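FERM, RhoGEF and pleckstrin domain protein 2 (Danio rerio, PDB 6D21) probably activates the GTPase RAC1 as a guanine nucleotide exchange factor in actin remodelling, and is represented here by its FERM domain. Local coordinates at residues Phe45-Gln50 with Phe77-Lys82; Arg106-Gly111 with Lys148-Gln153; Leu127-Ile132 with Glu162-His167; Met211-Phe216 with Phe225-Ile230. All coordinates share one frame; numbering follows the deposited sequence.

Interaction 1: Phe45-Gln50 with Phe77-Lys82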
# COMPACT_ATOMS: atom_id res chain seq x y z
N PHE A 45 -2.20 0.30 9.34
CA PHE A 45 -2.97 1.19 8.45
C PHE A 45 -2.74 2.67 8.75
O PHE A 45 -2.36 3.05 9.85
CB PHE A 45 -4.47 0.87 8.56
CG PHE A 45 -4.82 -0.53 8.14
CD1 PHE A 45 -4.71 -1.60 9.03
CD2 PHE A 45 -5.27 -0.79 6.86
CE1 PHE A 45 -5.02 -2.90 8.64
CE2 PHE A 45 -5.59 -2.09 6.46
CZ PHE A 45 -5.46 -3.14 7.35
N GLY A 46 -2.97 3.52 7.75
CA GLY A 46 -2.94 4.95 7.96
C GLY A 46 -3.95 5.60 7.03
O GLY A 46 -4.72 4.91 6.35
N LEU A 47 -3.94 6.92 7.00
CA LEU A 47 -4.82 7.68 6.12
C LEU A 47 -3.96 8.51 5.16
O LEU A 47 -2.99 9.12 5.58
CB LEU A 47 -5.74 8.60 6.93
CG LEU A 47 -6.82 7.96 7.79
CD1 LEU A 47 -7.55 9.03 8.59
CD2 LEU A 47 -7.80 7.18 6.91
N GLU A 48 -4.32 8.51 3.89
CA GLU A 48 -3.74 9.49 2.98
C GLU A 48 -4.82 10.42 2.44
O GLU A 48 -6.00 10.10 2.47
CB GLU A 48 -2.99 8.81 1.82
CG GLU A 48 -3.33 7.38 1.55
CD GLU A 48 -2.43 6.76 0.50
OE1 GLU A 48 -1.32 7.28 0.26
OE2 GLU A 48 -2.87 5.78 -0.13
N PHE A 49 -4.40 11.58 1.95
CA PHE A 49 -5.32 12.53 1.36
C PHE A 49 -4.77 13.02 0.03
O PHE A 49 -3.58 12.84 -0.25
CB PHE A 49 -5.57 13.72 2.30
CG PHE A 49 -4.34 14.54 2.57
CD1 PHE A 49 -3.49 14.22 3.62
CD2 PHE A 49 -4.04 15.64 1.76
CE1 PHE A 49 -2.35 14.98 3.87
CE2 PHE A 49 -2.91 16.41 2.00
CZ PHE A 49 -2.06 16.08 3.06
N GLN A 50 -5.63 13.61 -0.79
CA GLN A 50 -5.21 14.11 -2.09
C GLN A 50 -4.87 15.58 -1.99
O GLN A 50 -5.73 16.37 -1.59
CB GLN A 50 -6.30 13.90 -3.15
CG GLN A 50 -6.00 12.81 -4.13
CD GLN A 50 -7.02 12.71 -5.25
OE1 GLN A 50 -8.17 13.10 -5.10
NE2 GLN A 50 -6.59 12.16 -6.37
N PHE A 77 -9.99 11.85 1.84
CA PHE A 77 -9.05 10.99 2.58
C PHE A 77 -9.41 9.56 2.29
O PHE A 77 -10.57 9.25 1.99
CB PHE A 77 -9.12 11.21 4.09
CG PHE A 77 -8.73 12.59 4.53
CD1 PHE A 77 -9.56 13.67 4.28
CD2 PHE A 77 -7.55 12.79 5.22
CE1 PHE A 77 -9.21 14.95 4.69
CE2 PHE A 77 -7.20 14.06 5.63
CZ PHE A 77 -8.03 15.14 5.37
N ARG A 78 -8.44 8.66 2.41
CA ARG A 78 -8.74 7.25 2.25
C ARG A 78 -7.89 6.39 3.19
O ARG A 78 -6.74 6.72 3.52
CB ARG A 78 -8.53 6.79 0.81
CG ARG A 78 -7.08 6.66 0.40
CD ARG A 78 -6.95 6.24 -1.08
NE ARG A 78 -5.55 6.11 -1.44
CZ ARG A 78 -5.10 5.84 -2.66
NH1 ARG A 78 -3.80 5.74 -2.87
NH2 ARG A 78 -5.96 5.65 -3.64
N LEU A 79 -8.49 5.30 3.64
CA LEU A 79 -7.77 4.30 4.43
C LEU A 79 -6.79 3.54 3.52
O LEU A 79 -7.16 3.16 2.41
CB LEU A 79 -8.77 3.34 5.07
CG LEU A 79 -8.17 2.27 5.99
CD1 LEU A 79 -7.53 2.93 7.23
CD2 LEU A 79 -9.28 1.34 6.37
N SER A 80 -5.56 3.33 3.99
CA SER A 80 -4.56 2.60 3.21
C SER A 80 -3.66 1.78 4.13
O SER A 80 -3.41 2.19 5.28
CB SER A 80 -3.68 3.56 2.38
OG SER A 80 -4.45 4.24 1.41
N VAL A 81 -3.15 0.65 3.63
CA VAL A 81 -2.09 -0.07 4.36
C VAL A 81 -0.81 0.78 4.32
O VAL A 81 -0.40 1.21 3.25
CB VAL A 81 -1.80 -1.45 3.77
CG1 VAL A 81 -0.57 -2.08 4.46
CG2 VAL A 81 -3.05 -2.36 3.89
N LYS A 82 -0.23 1.05 5.47
CA LYS A 82 1.04 1.77 5.56
C LYS A 82 2.22 0.79 5.66
O LYS A 82 3.28 1.00 5.07
CB LYS A 82 1.05 2.71 6.78
CG LYS A 82 1.79 4.02 6.59
CD LYS A 82 3.29 3.88 6.76
CE LYS A 82 3.97 5.25 6.70
NZ LYS A 82 3.84 5.89 5.35
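The F77 ring carries CB of F49 over one face, 3.9 Å from CB to the ring centroid. This is a CH-pi contact. The two ring planes are tilted at 47°. F49 holds its ring with CG between the backbone N and the carbonyl carbon (chi1 64°), which turns the ring outward and presents CB to F77. The guanidinium of R78 meets OE2 of E48 at its edge, close to its own plane. The F45 ring brings CE2 to CG2 of V81 at 3.6 Å.

These residues sit on two antiparallel strands, 45-50 and 76-81, of the five-stranded sheet in the ubiquitin-like N-terminal lobe of the FERM domain. G46 with S80 and E48 with R78 are hydrogen-bonded pairs. G46 N to S80 O measures 2.8 Å. L47 with L79 and F49 with F77 are non-hydrogen-bonded pairs, with side chains on the face covered by helix 26-36; V8 of the adjacent strand 3-9 touches L47 and F77 there. E48, R78 and S80 share the other face, beside W56, W58 and R106.

OE2 of E48 is the polar centre. It accepts from S80 OG at 2.7 Å, on the anti side. R78 forms a salt bridge with the same oxygen, through NH1 at 2.9 Å and NE at 3.0 Å, both from above the carboxylate plane. R106 lies close to R78 and also bonds S80 OG.

Three donors on one oxygen probably fix the carboxylate rotation. The nearby positive charges of R78 and R106 are likely to favour the ionised form of E48, whose charge in turn would offset theirs.

Interaction 2: Arg106-Gly111 with Lys148-Gln153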
# COMPACT_ATOMS: atom_id res chain seq x y z
N ARG A 106 -7.12 -2.88 -4.75
CA ARG A 106 -6.81 -1.51 -5.16
C ARG A 106 -5.51 -1.38 -5.97
O ARG A 106 -5.45 -0.68 -7.00
CB ARG A 106 -6.70 -0.60 -3.93
CG ARG A 106 -6.50 0.89 -4.29
CD ARG A 106 -6.13 1.72 -3.07
NE ARG A 106 -7.29 2.00 -2.23
CZ ARG A 106 -7.21 2.53 -1.01
NH1 ARG A 106 -6.02 2.82 -0.49
NH2 ARG A 106 -8.31 2.78 -0.32
N ASP A 107 -4.46 -2.01 -5.46
CA ASP A 107 -3.14 -1.97 -6.08
C ASP A 107 -3.16 -2.62 -7.46
O ASP A 107 -2.46 -2.18 -8.38
CB ASP A 107 -2.10 -2.67 -5.19
CG ASP A 107 -1.77 -1.88 -3.91
OD1 ASP A 107 -2.27 -0.74 -3.77
OD2 ASP A 107 -1.02 -2.39 -3.05
N LEU A 108 -3.96 -3.67 -7.59
CA LEU A 108 -4.04 -4.41 -8.85
C LEU A 108 -4.68 -3.53 -9.91
O LEU A 108 -4.20 -3.45 -11.04
CB LEU A 108 -4.86 -5.69 -8.66
CG LEU A 108 -4.84 -6.83 -9.67
CD1 LEU A 108 -3.41 -7.34 -9.95
CD2 LEU A 108 -5.75 -7.95 -9.16
N LEU A 109 -5.75 -2.86 -9.54
CA LEU A 109 -6.45 -2.00 -10.48
C LEU A 109 -5.65 -0.74 -10.85
O LEU A 109 -5.69 -0.30 -12.00
CB LEU A 109 -7.81 -1.60 -9.93
CG LEU A 109 -8.59 -0.61 -10.80
CD1 LEU A 109 -8.85 -1.18 -12.18
CD2 LEU A 109 -9.90 -0.25 -10.10
N ASP A 110 -4.92 -0.16 -9.90
CA ASP A 110 -4.27 1.11 -10.25
C ASP A 110 -2.82 0.90 -10.67
O ASP A 110 -2.10 1.86 -10.93
CB ASP A 110 -4.40 2.15 -9.11
CG ASP A 110 -3.62 1.79 -7.85
OD1 ASP A 110 -2.71 0.94 -7.90
OD2 ASP A 110 -3.92 2.40 -6.80
N GLY A 111 -2.40 -0.36 -10.73
CA GLY A 111 -1.14 -0.72 -11.34
C GLY A 111 0.07 -0.69 -10.43
O GLY A 111 1.20 -0.91 -10.89
N LYS A 148 -14.43 -3.26 -12.63
CA LYS A 148 -13.10 -3.35 -13.19
C LYS A 148 -12.10 -3.78 -12.12
O LYS A 148 -11.99 -3.15 -11.08
CB LYS A 148 -12.70 -2.03 -13.85
CG LYS A 148 -11.37 -2.10 -14.57
CD LYS A 148 -11.16 -0.92 -15.49
CE LYS A 148 -10.51 -1.37 -16.79
NZ LYS A 148 -9.32 -0.54 -17.11
N LEU A 149 -11.40 -4.87 -12.38
CA LEU A 149 -10.43 -5.42 -11.44
C LEU A 149 -9.01 -5.25 -11.95
O LEU A 149 -8.06 -5.15 -11.18
CB LEU A 149 -10.71 -6.90 -11.19
CG LEU A 149 -12.14 -7.19 -10.77
CD1 LEU A 149 -12.49 -8.65 -10.99
CD2 LEU A 149 -12.31 -6.80 -9.32
N LEU A 150 -8.87 -5.23 -13.28
CA LEU A 150 -7.57 -5.13 -13.93
C LEU A 150 -7.51 -3.90 -14.82
O LEU A 150 -8.51 -3.52 -15.40
CB LEU A 150 -7.29 -6.40 -14.77
CG LEU A 150 -7.39 -7.73 -14.02
CD1 LEU A 150 -6.91 -8.90 -14.89
CD2 LEU A 150 -6.57 -7.64 -12.75
N PRO A 151 -6.34 -3.27 -14.93
CA PRO A 151 -6.21 -2.06 -15.77
C PRO A 151 -6.62 -2.32 -17.23
O PRO A 151 -7.34 -1.52 -17.80
CB PRO A 151 -4.72 -1.72 -15.65
CG PRO A 151 -4.27 -2.35 -14.35
CD PRO A 151 -5.09 -3.60 -14.21
N CYS A 152 -6.18 -3.44 -17.81
CA CYS A 152 -6.58 -3.84 -19.16
C CYS A 152 -7.30 -5.18 -19.09
O CYS A 152 -6.75 -6.22 -19.43
CB CYS A 152 -5.37 -3.97 -20.09
SG CYS A 152 -4.51 -2.44 -20.50
N GLN A 153 -8.56 -5.14 -18.66
CA GLN A 153 -9.27 -6.35 -18.28
C GLN A 153 -9.93 -7.12 -19.43
O GLN A 153 -10.10 -8.34 -19.36
CB GLN A 153 -10.30 -5.97 -17.24
CG GLN A 153 -11.37 -6.96 -16.94
CD GLN A 153 -12.15 -6.53 -15.72
OE1 GLN A 153 -11.56 -6.10 -14.74
NE2 GLN A 153 -13.47 -6.62 -15.79
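OE1 of Q153 accepts two backbone N-H groups: L149 N at 2.7 Å and L150 N at 3.2 Å. Both donors lie in the plane of the side-chain carbonyl, and the L149 bond is nearly straight at 172°. This grip probably helps hold the curl of loop 148-153, which places L149 O, L150 and P151 against helix 94-110. No hydrogen bond crosses the contact.

L108 and L150 lie side by side and point the same way, with L108 CG 3.6 Å from L150 CD2. L108 CG is anti to the backbone N (chi1 -164°), which carries the isobutyl group alongside its partner. L109 crosses K148 at about a right angle. Its CD1 meets K148 CG at 3.6 Å. P151 packs its ring carbons on two helix carbonyls: CD is 3.3 Å from L108 O, and CG is 3.4 Å from L109 O. An alanine in place of L108 would probably open a gap beside L150 CD2 and set that branch free to turn.

The contact lies in the helical central lobe of the FERM domain. L108 also touches L123, and L150 touches A120, both on helix 117-132. NE2 of Q153 is held by Q157 and the carbonyl of N147. The polar bonds are thus spent within the loop and on its flanks, while the join to the helix is made by van der Waals packing of leucine, lysine and proline carbons, partly on backbone carbonyls, and probably relies on close fit.

Interaction 3: Leu127-Ile132 with Glu162-His167; sequences LVQSEI and ELHRRH
H164, Q129 and H167 have the most surface buried in this contact. The imidazole of H164 reaches between V128 and Q129 on helix 117-132. Its CG is anti to the backbone N (chi1 -178°), which extends the ring across to that helix. CE1 meets V128 CG1 at 3.5 Å and I132 CD1 at 3.8 Å. V128 CB lies over one face of the ring, toward the rim.

OE1 of Q129 lies at the edge of the H164 ring, 2.8 Å from NE2. The bond is weak, with an N-H...O angle of 119°, and the same nitrogen also bonds G133 O. The other ring nitrogen, ND1, is hydrogen-bonded to D140 OD2. Amide and imidazole planes stand 61° apart. A water gives one hydrogen to Q129 OE1 and the other to H164 O, at 2.9 and 2.7 Å, and so bridges side chain and backbone.

Q129 bends at chi2 and lays its amide beside H167. Q129 CD is 3.1 Å from H167 O, and Q129 OE1 is 3.5 Å from H167 CB. Q129 NE2 bonds D134 OD1 and the carbonyl of Q170. The H167 ring stacks on H126, and its NE2 bonds S125. An alanine in place of Q129 would probably cost the bridging water one partner and leave the D134 carboxylate and Q170 carbonyl without this donor.

The contact joins helix 117-132 to the end of helix 157-164 in the central lobe. F143 of helix 137-146 covers V128 and I132, while S175 of helix 172-183 touches Q129.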
# COMPACT_ATOMS: atom_id res chain seq x y z
N LEU A 127 -10.92 -12.82 -6.27
CA LEU A 127 -11.67 -11.62 -5.91
C LEU A 127 -13.13 -11.75 -6.37
O LEU A 127 -14.04 -11.32 -5.66
CB LEU A 127 -11.00 -10.38 -6.51
CG LEU A 127 -9.66 -10.01 -5.84
CD1 LEU A 127 -8.98 -8.88 -6.63
CD2 LEU A 127 -9.86 -9.57 -4.38
N VAL A 128 -13.36 -12.36 -7.52
CA VAL A 128 -14.73 -12.55 -7.97
C VAL A 128 -15.44 -13.56 -7.05
O VAL A 128 -16.60 -13.36 -6.68
CB VAL A 128 -14.81 -13.03 -9.45
CG1 VAL A 128 -16.24 -13.35 -9.82
CG2 VAL A 128 -14.26 -11.97 -10.40
N GLN A 129 -14.73 -14.61 -6.65
CA GLN A 129 -15.31 -15.62 -5.78
C GLN A 129 -15.74 -14.96 -4.48
O GLN A 129 -16.82 -15.26 -3.96
CB GLN A 129 -14.32 -16.75 -5.51
CG GLN A 129 -14.87 -17.91 -4.66
CD GLN A 129 -15.97 -18.68 -5.39
OE1 GLN A 129 -15.90 -18.91 -6.60
NE2 GLN A 129 -17.00 -19.09 -4.64
N SER A 130 -14.91 -14.06 -3.97
CA SER A 130 -15.19 -13.41 -2.69
C SER A 130 -16.42 -12.49 -2.71
O SER A 130 -17.14 -12.42 -1.73
CB SER A 130 -13.98 -12.60 -2.23
OG SER A 130 -13.93 -11.34 -2.88
N GLU A 131 -16.63 -11.79 -3.82
CA GLU A 131 -17.75 -10.85 -3.88
C GLU A 131 -19.08 -11.51 -4.22
O GLU A 131 -20.08 -11.26 -3.55
CB GLU A 131 -17.46 -9.74 -4.90
CG GLU A 131 -16.86 -8.47 -4.29
CD GLU A 131 -17.10 -7.23 -5.15
OE1 GLU A 131 -18.26 -7.01 -5.56
OE2 GLU A 131 -16.14 -6.47 -5.41
N ILE A 132 -19.09 -12.37 -5.24
CA ILE A 132 -20.33 -12.89 -5.79
C ILE A 132 -20.48 -14.42 -5.76
O ILE A 132 -21.46 -14.95 -6.29
CB ILE A 132 -20.53 -12.42 -7.25
CG1 ILE A 132 -19.35 -12.84 -8.12
CG2 ILE A 132 -20.69 -10.91 -7.30
CD1 ILE A 132 -19.63 -14.01 -9.02
N GLU A 162 -12.61 -18.68 -16.47
CA GLU A 162 -12.09 -20.03 -16.51
C GLU A 162 -11.51 -20.43 -15.15
O GLU A 162 -11.86 -21.47 -14.60
CB GLU A 162 -11.02 -20.15 -17.61
CG GLU A 162 -10.46 -21.54 -17.83
CD GLU A 162 -9.44 -21.59 -18.96
OE1 GLU A 162 -9.11 -20.52 -19.54
OE2 GLU A 162 -8.97 -22.70 -19.28
N LEU A 163 -10.65 -19.59 -14.60
CA LEU A 163 -10.05 -19.86 -13.30
C LEU A 163 -11.08 -19.84 -12.17
O LEU A 163 -10.97 -20.59 -11.19
CB LEU A 163 -8.93 -18.87 -13.01
CG LEU A 163 -7.70 -18.99 -13.91
CD1 LEU A 163 -6.71 -17.87 -13.61
CD2 LEU A 163 -7.06 -20.35 -13.71
N HIS A 164 -12.09 -18.98 -12.29
CA HIS A 164 -13.14 -18.88 -11.28
C HIS A 164 -13.95 -20.19 -11.16
O HIS A 164 -14.56 -20.46 -10.13
CB HIS A 164 -14.06 -17.70 -11.59
CG HIS A 164 -15.15 -17.48 -10.59
ND1 HIS A 164 -16.31 -16.81 -10.90
CD2 HIS A 164 -15.25 -17.84 -9.29
CE1 HIS A 164 -17.09 -16.76 -9.83
NE2 HIS A 164 -16.47 -17.38 -8.84
N ARG A 165 -13.95 -21.00 -12.21
CA ARG A 165 -14.64 -22.31 -12.18
C ARG A 165 -14.02 -23.26 -11.16
O ARG A 165 -14.66 -24.21 -10.71
CB ARG A 165 -14.62 -22.97 -13.58
CG ARG A 165 -15.48 -22.25 -14.62
CD ARG A 165 -15.50 -22.99 -15.95
NE ARG A 165 -16.86 -23.39 -16.34
CZ ARG A 165 -17.28 -24.65 -16.42
NH1 ARG A 165 -16.46 -25.65 -16.15
NH2 ARG A 165 -18.54 -24.90 -16.78
N ARG A 166 -12.76 -23.02 -10.80
CA ARG A 166 -12.06 -23.87 -9.85
C ARG A 166 -12.44 -23.61 -8.39
O ARG A 166 -12.23 -24.46 -7.54
CB ARG A 166 -10.55 -23.68 -9.97
CG ARG A 166 -9.97 -23.86 -11.36
CD ARG A 166 -8.48 -23.56 -11.31
NE ARG A 166 -7.79 -23.83 -12.57
CZ ARG A 166 -6.49 -23.62 -12.76
NH1 ARG A 166 -5.74 -23.14 -11.77
NH2 ARG A 166 -5.94 -23.88 -13.94
N HIS A 167 -13.00 -22.44 -8.10
CA HIS A 167 -13.11 -22.00 -6.72
C HIS A 167 -14.49 -22.29 -6.12
O HIS A 167 -14.92 -21.60 -5.20
CB HIS A 167 -12.82 -20.50 -6.59
CG HIS A 167 -11.57 -20.06 -7.30
ND1 HIS A 167 -10.46 -20.86 -7.44
CD2 HIS A 167 -11.27 -18.88 -7.90
CE1 HIS A 167 -9.52 -20.19 -8.10
NE2 HIS A 167 -9.99 -18.99 -8.39
O HOH W 1 -16.58 -21.07 -8.44

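Interaction 4: Met211-Phe216 with Phe225-Ile230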
# COMPACT_ATOMS: atom_id res chain seq x y z
N MET A 211 11.68 -5.93 5.72
CA MET A 211 13.04 -6.46 5.92
C MET A 211 14.12 -5.39 5.80
O MET A 211 15.26 -5.60 6.23
CB MET A 211 13.32 -7.58 4.91
CG MET A 211 13.76 -7.10 3.52
SD MET A 211 12.56 -6.16 2.53
CE MET A 211 11.35 -7.42 2.11
N GLY A 212 13.78 -4.27 5.17
CA GLY A 212 14.78 -3.23 4.95
C GLY A 212 14.58 -2.49 3.65
O GLY A 212 13.45 -2.33 3.19
N LEU A 213 15.67 -2.01 3.05
CA LEU A 213 15.52 -1.19 1.84
C LEU A 213 15.68 -2.03 0.57
O LEU A 213 16.39 -3.03 0.55
CB LEU A 213 16.51 -0.03 1.83
CG LEU A 213 16.01 1.26 2.49
CD1 LEU A 213 15.85 1.12 4.00
CD2 LEU A 213 16.94 2.41 2.18
N GLN A 214 15.01 -1.61 -0.49
CA GLN A 214 15.15 -2.28 -1.77
C GLN A 214 15.52 -1.28 -2.86
O GLN A 214 15.19 -0.10 -2.78
CB GLN A 214 13.87 -3.00 -2.16
CG GLN A 214 13.52 -4.13 -1.25
CD GLN A 214 12.04 -4.43 -1.29
OE1 GLN A 214 11.23 -3.59 -1.67
NE2 GLN A 214 11.67 -5.64 -0.89
N VAL A 215 16.21 -1.78 -3.88
CA VAL A 215 16.61 -0.98 -5.01
C VAL A 215 16.09 -1.63 -6.28
O VAL A 215 16.35 -2.81 -6.53
CB VAL A 215 18.14 -0.82 -5.10
CG1 VAL A 215 18.50 0.05 -6.29
CG2 VAL A 215 18.68 -0.23 -3.81
N PHE A 216 15.35 -0.86 -7.07
CA PHE A 216 14.82 -1.37 -8.32
C PHE A 216 15.37 -0.61 -9.50
O PHE A 216 15.56 0.60 -9.43
CB PHE A 216 13.31 -1.28 -8.34
CG PHE A 216 12.62 -2.28 -7.47
CD1 PHE A 216 12.44 -2.04 -6.12
CD2 PHE A 216 12.12 -3.46 -8.01
CE1 PHE A 216 11.79 -2.95 -5.32
CE2 PHE A 216 11.46 -4.38 -7.22
CZ PHE A 216 11.30 -4.13 -5.87
N PHE A 225 18.89 -4.41 1.06
CA PHE A 225 19.72 -4.16 2.24
C PHE A 225 18.90 -4.38 3.50
O PHE A 225 18.04 -3.56 3.85
CB PHE A 225 20.29 -2.74 2.21
CG PHE A 225 20.98 -2.41 0.92
CD1 PHE A 225 22.18 -3.01 0.59
CD2 PHE A 225 20.41 -1.52 0.02
CE1 PHE A 225 22.83 -2.72 -0.61
CE2 PHE A 225 21.05 -1.22 -1.19
CZ PHE A 225 22.26 -1.83 -1.50
N ASN A 226 19.15 -5.50 4.17
CA ASN A 226 18.44 -5.83 5.39
C ASN A 226 18.77 -4.83 6.47
O ASN A 226 19.83 -4.21 6.43
CB ASN A 226 18.80 -7.24 5.86
CG ASN A 226 18.46 -8.29 4.84
OD1 ASN A 226 17.31 -8.44 4.44
ND2 ASN A 226 19.48 -9.02 4.38
N TRP A 227 17.86 -4.69 7.43
CA TRP A 227 18.10 -3.78 8.55
C TRP A 227 19.42 -4.07 9.24
O TRP A 227 20.14 -3.15 9.63
CB TRP A 227 16.98 -3.86 9.57
CG TRP A 227 15.63 -3.52 9.06
CD1 TRP A 227 14.54 -4.33 9.06
CD2 TRP A 227 15.21 -2.27 8.48
NE1 TRP A 227 13.46 -3.67 8.52
CE2 TRP A 227 13.85 -2.41 8.15
CE3 TRP A 227 15.86 -1.07 8.20
CZ2 TRP A 227 13.11 -1.38 7.57
CZ3 TRP A 227 15.13 -0.04 7.61
CH2 TRP A 227 13.77 -0.20 7.30
N SER A 228 19.74 -5.36 9.38
CA SER A 228 20.97 -5.79 10.06
C SER A 228 22.22 -5.26 9.35
O SER A 228 23.26 -5.06 9.98
CB SER A 228 21.03 -7.31 10.16
OG SER A 228 21.08 -7.88 8.86
N LYS A 229 22.11 -5.05 8.04
CA LYS A 229 23.24 -4.57 7.25
C LYS A 229 23.32 -3.05 7.17
O LYS A 229 24.31 -2.51 6.68
CB LYS A 229 23.18 -5.15 5.83
CG LYS A 229 23.26 -6.67 5.80
CD LYS A 229 23.18 -7.20 4.38
CE LYS A 229 23.76 -8.61 4.29
NZ LYS A 229 24.86 -8.85 5.28
N ILE A 230 22.29 -2.36 7.64
CA ILE A 230 22.27 -0.90 7.57
C ILE A 230 22.75 -0.27 8.87
O ILE A 230 22.15 -0.46 9.93
CB ILE A 230 20.86 -0.37 7.24
CG1 ILE A 230 20.43 -0.87 5.85
CG2 ILE A 230 20.83 1.16 7.31
CD1 ILE A 230 18.97 -0.64 5.52
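This contact belongs to a beta hairpin of strands 212-217 and 220-226 in the PH-like C-terminal lobe of the FERM domain. L213 and F225 form an antiparallel hydrogen-bonded pair. Both bonds, L213 N to F225 O and F225 N to L213 O, are 2.9 Å. Beyond the pair the second strand turns into a short 3-10 segment, 227-229. W227 N bonds M211 O at 3.0 Å.

The W227 indole then lies flat against the first strand. G212 CA sits over its six-membered ring, 3.6 Å from the centroid, in a CH-pi contact. M211 O lies above the same ring system, toward the rim. G212 has positive phi (146°), and a CB there would clash with F225 O. The indole NE1 bonds H210 O.

L213 CD1 touches both W227 CZ3 and I230 CD1, each at 3.9 Å, crossing the two side chains at about right angles. Farther along, V215 CG2 meets F225 CE2 at 3.7 Å.

Strand 203-209 flanks strand 212-217. L213 also packs on F240 and I242 of strand 239-244. Helix 263-281 adds C273 against L213 and H277 edge-to-face with W227.

In the fold
From the N terminus, interaction 1 comes first. It pairs strands 45-50 and 76-81 and closes a 26-residue loop in the ubiquitin-like lobe. Interactions 2 and 3 follow in the helical lobe, closing 36 and 29 residues, and cross: 127-132 lies between the segments of interaction 2, and 148-153 between those of interaction 3. They touch through L149 with V128 and L108 with L127. R106 ties interaction 2 to interaction 1 across the lobe boundary, with probable hydrogen bonds to S80 OG and L79 O. Interaction 4 closes last, as a local hairpin in the PH-like lobe. Its centre is about 37 Å from that of interaction 3, and it touches none of the others.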